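Local coordinates for protein agglutinin alpha chain (Artocarpus integer, PDB 4R6R) that binds D-galactose and the T-antigen disaccharide Gal-beta1,3-GalNAc as a tetrameric plant lectin that also recognises human IgA1, at residues Tyr32-Gly36 against Ser37-Gly41; Phe86-Lys90 against Lys91-Pro95. All blocks are in the same frame, centred on the assembly; numbering follows the deposited sequence.

Contact 1 (Tyr32-Gly36 against Ser37-Gly41); sequences YDLNG and SPYVG. With EDO (1,2-ethanediol), chain K.
Tyr32 and Leu34 pair with Tyr39 and Ser37 across a beta hairpin of the jacalin beta-prism fold. A type I' turn from Leu34 to Ser37 joins the two strands. Four backbone hydrogen bonds link the strands. Tyr39 N gives to Tyr32 O at 2.8 Å, and Tyr32 N gives back to Tyr39 O. Leu34 N gives to Ser37 O, and Ser37 N returns to Leu34 O at 3.0 Å.

Tyr39 is the side chain that links the strands on the face it shares with Tyr32 and Leu34. Its CB lies 4.0 Å from Leu34 CB and equally close to Tyr32 O. CG is anti to the backbone N (chi1 178°), and the ring runs alongside Leu34, pointing the same way. The two ortho carbons go to different neighbours: CD1 meets Tyr32 CD2 at 4.1 Å, and CD2 meets Leu34 CD2 at 4.0 Å. Both neighbours approach the ring obliquely. The Tyr39 ring also meets Phe9, which stacks on Tyr32. Leu34 of the second subunit packs on both Leu34 and Tyr39, so this face belongs to a subunit interface.

Asp33 holds the turn from the other face. Its OD2 accepts from Gly36 N at 2.9 Å, an Asx motif, while OD1 forms a salt bridge with Arg13. An ethanediol, probably from the crystallisation liquor, sits beside the turn. It is hydrogen-bonded to Asp6 O of the second subunit and so bridges the interface. Its O1 lies 3.0 Å from Ser37 OG in a hydrogen bond and bonds weakly to Leu34 O.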
ATOM      1  N   TYR A  32      14.727  -4.662 -13.597  1.00 11.01           N
ATOM      2  CA  TYR A  32      13.874  -4.839 -12.424  1.00 11.44           C
ATOM      3  C   TYR A  32      13.591  -6.301 -12.249  1.00 12.57           C
ATOM      4  O   TYR A  32      13.834  -7.141 -13.149  1.00 13.10           O
ATOM      5  CB  TYR A  32      12.554  -4.062 -12.682  1.00 12.43           C
ATOM      6  CG  TYR A  32      12.746  -2.583 -12.878  1.00 12.94           C
ATOM      7  CD1 TYR A  32      12.891  -1.750 -11.740  1.00 12.11           C
ATOM      8  CD2 TYR A  32      12.893  -2.006 -14.163  1.00 11.95           C
ATOM      9  CE1 TYR A  32      13.055  -0.361 -11.915  1.00 11.95           C
ATOM     10  CE2 TYR A  32      13.062  -0.616 -14.322  1.00 11.47           C
ATOM     11  CZ  TYR A  32      13.131   0.191 -13.178  1.00 13.34           C
ATOM     12  OH  TYR A  32      13.360   1.540 -13.187  1.00 13.08           O
ATOM     13  N   ASP A  33      12.955  -6.604 -11.119  1.00 13.37           N
ATOM     14  CA  ASP A  33      12.207  -7.868 -11.039  1.00 13.82           C
ATOM     15  C   ASP A  33      10.721  -7.561 -11.293  1.00 12.83           C
ATOM     16  O   ASP A  33      10.210  -6.551 -10.807  1.00 14.35           O
ATOM     17  CB  ASP A  33      12.300  -8.472  -9.656  1.00 15.96           C
ATOM     18  CG  ASP A  33      11.635  -9.856  -9.611  1.00 17.52           C
ATOM     19  OD1 ASP A  33      12.214 -10.722 -10.290  1.00 18.24           O
ATOM     20  OD2 ASP A  33      10.543  -9.945  -8.973  1.00 20.04           O
ATOM     21  N   LEU A  34      10.064  -8.428 -12.024  1.00 13.13           N
ATOM     22  CA  LEU A  34       8.651  -8.418 -12.236  1.00 13.53           C
ATOM     23  C   LEU A  34       8.096  -9.814 -11.910  1.00 14.43           C
ATOM     24  O   LEU A  34       8.203 -10.738 -12.719  1.00 16.11           O
ATOM     25  CB  LEU A  34       8.311  -7.979 -13.678  1.00 15.17           C
ATOM     26  CG  LEU A  34       6.769  -7.922 -13.909  1.00 15.41           C
ATOM     27  CD1 LEU A  34       6.017  -6.898 -13.026  1.00 17.30           C
ATOM     28  CD2 LEU A  34       6.530  -7.717 -15.406  1.00 19.54           C
ATOM     29  N   ASN A  35       7.507  -9.869 -10.732  1.00 15.52           N
ATOM     30  CA  ASN A  35       6.914 -11.137 -10.230  1.00 17.38           C
ATOM     31  C   ASN A  35       7.833 -12.314 -10.481  1.00 16.80           C
ATOM     32  O   ASN A  35       7.393 -13.359 -10.973  1.00 19.97           O
ATOM     33  CB  ASN A  35       5.564 -11.331 -10.897  1.00 16.34           C
ATOM     34  CG  ASN A  35       4.666 -10.164 -10.682  1.00 14.50           C
ATOM     35  OD1 ASN A  35       4.091  -9.592 -11.678  1.00 18.74           O
ATOM     36  ND2 ASN A  35       4.551  -9.737  -9.438  1.00 13.54           N
ATOM     37  N   GLY A  36       9.110 -12.116 -10.172  1.00 18.54           N
ATOM     38  CA  GLY A  36      10.097 -13.210 -10.198  1.00 19.12           C
ATOM     39  C   GLY A  36      10.868 -13.363 -11.489  1.00 21.14           C
ATOM     40  O   GLY A  36      11.805 -14.196 -11.519  1.00 23.08           O
ATOM     41  N   SER A  37      10.529 -12.602 -12.537  1.00 18.13           N
ATOM     42  CA  SER A  37      11.234 -12.598 -13.828  1.00 19.29           C
ATOM     43  C   SER A  37      11.981 -11.304 -13.985  1.00 17.83           C
ATOM     44  O   SER A  37      11.451 -10.264 -13.625  1.00 19.05           O
ATOM     45  CB  SER A  37      10.240 -12.604 -15.013  1.00 23.24           C
ATOM     46  OG  SER A  37       9.627 -13.886 -15.061  1.00 30.06           O
ATOM     47  N   PRO A  38      13.191 -11.312 -14.521  1.00 15.70           N
ATOM     48  CA  PRO A  38      13.906 -10.057 -14.852  1.00 16.03           C
ATOM     49  C   PRO A  38      13.138  -9.274 -15.891  1.00 16.71           C
ATOM     50  O   PRO A  38      12.635  -9.858 -16.873  1.00 18.78           O
ATOM     51  CB  PRO A  38      15.275 -10.539 -15.371  1.00 17.20           C
ATOM     52  CG  PRO A  38      15.423 -11.949 -14.828  1.00 17.76           C
ATOM     53  CD  PRO A  38      14.036 -12.496 -14.832  1.00 16.98           C
ATOM     54  N   TYR A  39      12.970  -7.988 -15.671  1.00 14.54           N
ATOM     55  CA  TYR A  39      12.365  -7.089 -16.638  1.00 13.29           C
ATOM     56  C   TYR A  39      13.441  -6.156 -17.071  1.00 13.63           C
ATOM     57  O   TYR A  39      13.977  -5.376 -16.257  1.00 13.87           O
ATOM     58  CB  TYR A  39      11.159  -6.320 -16.016  1.00 14.62           C
ATOM     59  CG  TYR A  39      10.473  -5.318 -16.932  1.00 14.45           C
ATOM     60  CD1 TYR A  39      11.064  -4.066 -17.197  1.00 16.90           C
ATOM     61  CD2 TYR A  39       9.235  -5.637 -17.519  1.00 16.07           C
ATOM     62  CE1 TYR A  39      10.435  -3.156 -18.030  1.00 18.14           C
ATOM     63  CE2 TYR A  39       8.612  -4.722 -18.364  1.00 16.60           C
ATOM     64  CZ  TYR A  39       9.228  -3.517 -18.603  1.00 19.61           C
ATOM     65  OH  TYR A  39       8.627  -2.590 -19.384  1.00 24.84           O
ATOM     66  N   VAL A  40      13.845  -6.268 -18.331  1.00 14.11           N
ATOM     67  CA  VAL A  40      14.977  -5.445 -18.812  1.00 14.23           C
ATOM     68  C   VAL A  40      14.459  -4.061 -19.229  1.00 14.69           C
ATOM     69  O   VAL A  40      13.784  -3.886 -20.251  1.00 18.53           O
ATOM     70  CB  VAL A  40      15.628  -6.158 -19.997  1.00 15.21           C
ATOM     71  CG1 VAL A  40      16.772  -5.262 -20.513  1.00 19.00           C
ATOM     72  CG2 VAL A  40      16.155  -7.487 -19.496  1.00 17.78           C
ATOM     73  N   GLY A  41      14.631  -3.047 -18.361  1.00 13.36           N
ATOM     74  CA  GLY A  41      14.298  -1.701 -18.697  1.00 14.33           C
ATOM     75  C   GLY A  41      15.014  -1.168 -19.933  1.00 13.81           C
ATOM     76  O   GLY A  41      16.083  -1.618 -20.266  1.00 15.57           O
TER
HETATM   77  C1  EDO K 203       6.264 -11.763 -15.096  1.00 37.22           C
HETATM   78  O1  EDO K 203       6.873 -12.954 -14.552  1.00 43.38           O
HETATM   79  C2  EDO K 203       4.891 -11.560 -14.457  1.00 38.31           C
HETATM   80  O2  EDO K 203       4.177 -12.831 -14.299  1.00 49.22           O

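Contact 2 (Phe86-Lys90 against Lys91-Pro95); sequences FKTNK and KTYGP
Thr88 meets Lys91 and Tyr93 at the turn of a second antiparallel hairpin of the beta prism. The backbone bonds set the register. Phe86 and Tyr93 are a hydrogen-bonded pair: Phe86 N gives to Tyr93 O at 2.9 Å, and Tyr93 N gives to Phe86 O. Thr88 N adds a bond of 2.8 Å to Lys91 O.

A side chain supplies the next bonds. Thr88 OG1 sits between its own backbone N and carbonyl carbon (chi1 65°), which turns it in toward the loop. There it accepts from Lys90 N, making an ST turn, and from Lys91 N, each at 3.1 Å. One hydroxyl oxygen thus ties two successive amides of the loop. The same oxygen is hydrogen-bonded to Glu63 OE2, which also binds Tyr93 OH. Glu63 therefore anchors the turn and the tyrosine together.

The apolar contacts involve Tyr93. Its CB lies 4.4 Å from Phe86 CB, and Thr88 CG2 reaches the edge of its ring, 3.7 Å from CE1.

Two oxygens make van der Waals contacts. Phe86 O lies at the edge of the Tyr93 ring and in its plane, 3.5 Å from CD1. On the face of Lys87 and Thr92, Lys87 CG lies 3.8 Å from the hydroxyl oxygen Thr92 OG1.

The hairpin joins strand 78-88 to strand 92-97, an outermost strand of its sheet within this chain. Phe86 packs inward on Ile65 and Val68 of strand 65-75. Phe86 and Tyr93 both touch Ile56 of strand 52-57, which belongs to another sheet of the prism.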
ATOM      1  N   PHE A  86      24.674   4.154  -4.293  1.00 14.66           N
ATOM      2  CA  PHE A  86      23.637   3.197  -3.878  1.00 13.84           C
ATOM      3  C   PHE A  86      24.136   2.355  -2.708  1.00 15.20           C
ATOM      4  O   PHE A  86      25.118   1.567  -2.836  1.00 16.59           O
ATOM      5  CB  PHE A  86      23.274   2.265  -5.062  1.00 14.52           C
ATOM      6  CG  PHE A  86      22.675   2.995  -6.218  1.00 14.43           C
ATOM      7  CD1 PHE A  86      21.304   3.241  -6.270  1.00 14.04           C
ATOM      8  CD2 PHE A  86      23.488   3.467  -7.274  1.00 15.84           C
ATOM      9  CE1 PHE A  86      20.730   3.981  -7.308  1.00 16.49           C
ATOM     10  CE2 PHE A  86      22.894   4.200  -8.332  1.00 16.80           C
ATOM     11  CZ  PHE A  86      21.530   4.470  -8.361  1.00 17.49           C
ATOM     12  N   LYS A  87      23.500   2.497  -1.549  1.00 14.99           N
ATOM     13  CA  LYS A  87      23.875   1.673  -0.420  1.00 14.83           C
ATOM     14  C   LYS A  87      22.819   0.601  -0.277  1.00 14.80           C
ATOM     15  O   LYS A  87      21.618   0.918  -0.211  1.00 14.98           O
ATOM     16  CB  LYS A  87      23.915   2.515   0.867  1.00 17.01           C
ATOM     17  CG  LYS A  87      24.191   1.690   2.109  1.00 21.51           C
ATOM     18  CD  LYS A  87      23.901   2.604   3.269  1.00 29.14           C
ATOM     19  CE  LYS A  87      23.869   1.826   4.565  1.00 33.16           C
ATOM     20  NZ  LYS A  87      23.920   2.854   5.653  1.00 36.59           N
ATOM     21  N   THR A  88      23.230  -0.686  -0.192  1.00 15.75           N
ATOM     22  CA  THR A  88      22.286  -1.780   0.040  1.00 15.50           C
ATOM     23  C   THR A  88      22.562  -2.321   1.419  1.00 16.49           C
ATOM     24  O   THR A  88      23.441  -1.804   2.153  1.00 19.75           O
ATOM     25  CB  THR A  88      22.412  -2.966  -0.953  1.00 15.95           C
ATOM     26  OG1 THR A  88      23.669  -3.624  -0.803  1.00 15.50           O
ATOM     27  CG2 THR A  88      22.450  -2.497  -2.411  1.00 15.84           C
ATOM     28  N   ASN A  89      21.771  -3.334   1.778  1.00 17.19           N
ATOM     29  CA  ASN A  89      21.980  -4.038   3.059  1.00 19.38           C
ATOM     30  C   ASN A  89      23.281  -4.796   3.085  1.00 21.98           C
ATOM     31  O   ASN A  89      23.686  -5.273   4.158  1.00 25.66           O
ATOM     32  CB  ASN A  89      20.785  -4.932   3.415  1.00 20.15           C
ATOM     33  CG  ASN A  89      20.471  -5.945   2.336  1.00 21.07           C
ATOM     34  OD1 ASN A  89      20.644  -5.700   1.135  1.00 18.54           O
ATOM     35  ND2 ASN A  89      20.006  -7.082   2.747  1.00 21.18           N
ATOM     36  N   LYS A  90      23.956  -4.951   1.953  1.00 22.10           N
ATOM     37  CA  LYS A  90      25.189  -5.729   1.881  1.00 22.45           C
ATOM     38  C   LYS A  90      26.422  -4.890   1.640  1.00 26.19           C
ATOM     39  O   LYS A  90      27.483  -5.185   2.158  1.00 24.53           O
ATOM     40  CB  LYS A  90      25.047  -6.819   0.805  1.00 24.13           C
ATOM     41  CG  LYS A  90      23.858  -7.764   1.025  1.00 27.37           C
ATOM     42  CD  LYS A  90      23.854  -8.463   2.385  1.00 31.27           C
ATOM     43  CE  LYS A  90      22.587  -9.283   2.597  1.00 34.82           C
ATOM     44  NZ  LYS A  90      22.770 -10.700   2.180  1.00 40.02           N
ATOM     45  N   LYS A  91      26.332  -3.837   0.831  1.00 21.14           N
ATOM     46  CA  LYS A  91      27.507  -3.002   0.564  1.00 22.94           C
ATOM     47  C   LYS A  91      27.147  -1.701  -0.126  1.00 20.90           C
ATOM     48  O   LYS A  91      25.957  -1.454  -0.354  1.00 18.58           O
ATOM     49  CB  LYS A  91      28.532  -3.761  -0.247  1.00 28.02           C
ATOM     50  CG  LYS A  91      28.051  -3.970  -1.658  1.00 27.76           C
ATOM     51  CD  LYS A  91      29.024  -4.859  -2.440  1.00 32.37           C
ATOM     52  CE  LYS A  91      30.201  -4.031  -2.927  1.00 37.71           C
ATOM     53  NZ  LYS A  91      31.459  -4.826  -2.868  1.00 43.94           N
ATOM     54  N   THR A  92      28.129  -0.871  -0.425  1.00 19.98           N
ATOM     55  CA  THR A  92      27.900   0.477  -0.999  1.00 19.24           C
ATOM     56  C   THR A  92      28.528   0.411  -2.360  1.00 19.58           C
ATOM     57  O   THR A  92      29.662  -0.118  -2.516  1.00 20.96           O
ATOM     58  CB  THR A  92      28.548   1.581  -0.134  1.00 18.61           C
ATOM     59  OG1 THR A  92      27.875   1.552   1.151  1.00 22.19           O
ATOM     60  CG2 THR A  92      28.381   2.990  -0.776  1.00 21.77           C
ATOM     61  N   TYR A  93      27.790   0.957  -3.360  1.00 16.72           N
ATOM     62  CA  TYR A  93      28.244   1.054  -4.742  1.00 16.28           C
ATOM     63  C   TYR A  93      28.321   2.528  -5.067  1.00 15.52           C
ATOM     64  O   TYR A  93      27.284   3.265  -5.046  1.00 15.45           O
ATOM     65  CB  TYR A  93      27.179   0.426  -5.661  1.00 17.79           C
ATOM     66  CG  TYR A  93      26.947  -1.040  -5.371  1.00 16.54           C
ATOM     67  CD1 TYR A  93      25.970  -1.457  -4.452  1.00 16.24           C
ATOM     68  CD2 TYR A  93      27.664  -2.025  -6.029  1.00 17.76           C
ATOM     69  CE1 TYR A  93      25.736  -2.805  -4.183  1.00 18.53           C
ATOM     70  CE2 TYR A  93      27.455  -3.372  -5.735  1.00 18.05           C
ATOM     71  CZ  TYR A  93      26.451  -3.752  -4.841  1.00 16.77           C
ATOM     72  OH  TYR A  93      26.215  -5.067  -4.508  1.00 20.09           O
ATOM     73  N   GLY A  94      29.527   3.022  -5.391  1.00 15.38           N
ATOM     74  CA  GLY A  94      29.758   4.419  -5.697  1.00 15.66           C
ATOM     75  C   GLY A  94      30.521   5.099  -4.533  1.00 20.64           C
ATOM     76  O   GLY A  94      31.010   4.435  -3.606  1.00 22.49           O
ATOM     77  N   PRO A  95      30.682   6.416  -4.591  1.00 20.26           N
ATOM     78  CA  PRO A  95      30.059   7.283  -5.577  1.00 18.26           C
ATOM     79  C   PRO A  95      30.579   7.182  -6.999  1.00 17.02           C
ATOM     80  O   PRO A  95      31.769   6.926  -7.263  1.00 19.33           O
ATOM     81  CB  PRO A  95      30.356   8.670  -5.060  1.00 20.11           C
ATOM     82  CG  PRO A  95      31.676   8.510  -4.324  1.00 24.16           C
ATOM     83  CD  PRO A  95      31.454   7.196  -3.585  1.00 21.57           C
TER

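In the fold
After strand 2-5, which joins the three-stranded sheet, the chain builds the sheet of strands 11-19, 25-34, 37-40 and 52-57. Contact 1 closes the turn between strands 25-34 and 37-40. The chain then enters a second four-stranded sheet, ordered 92-97, 78-88, 65-75, 102-108. Contact 2 closes the turn at the corresponding place in the strand order. Strands 110-120 and 124-132 then return to the sheet of strand 2-5. The contacts follow in series and neither nest nor cross. Each fixes a strand outermost within this chain to its neighbour. The centres of contact 1 and contact 2 are about 21 Å apart. Unlike contact 1, contact 2 touches no other chain of the assembly.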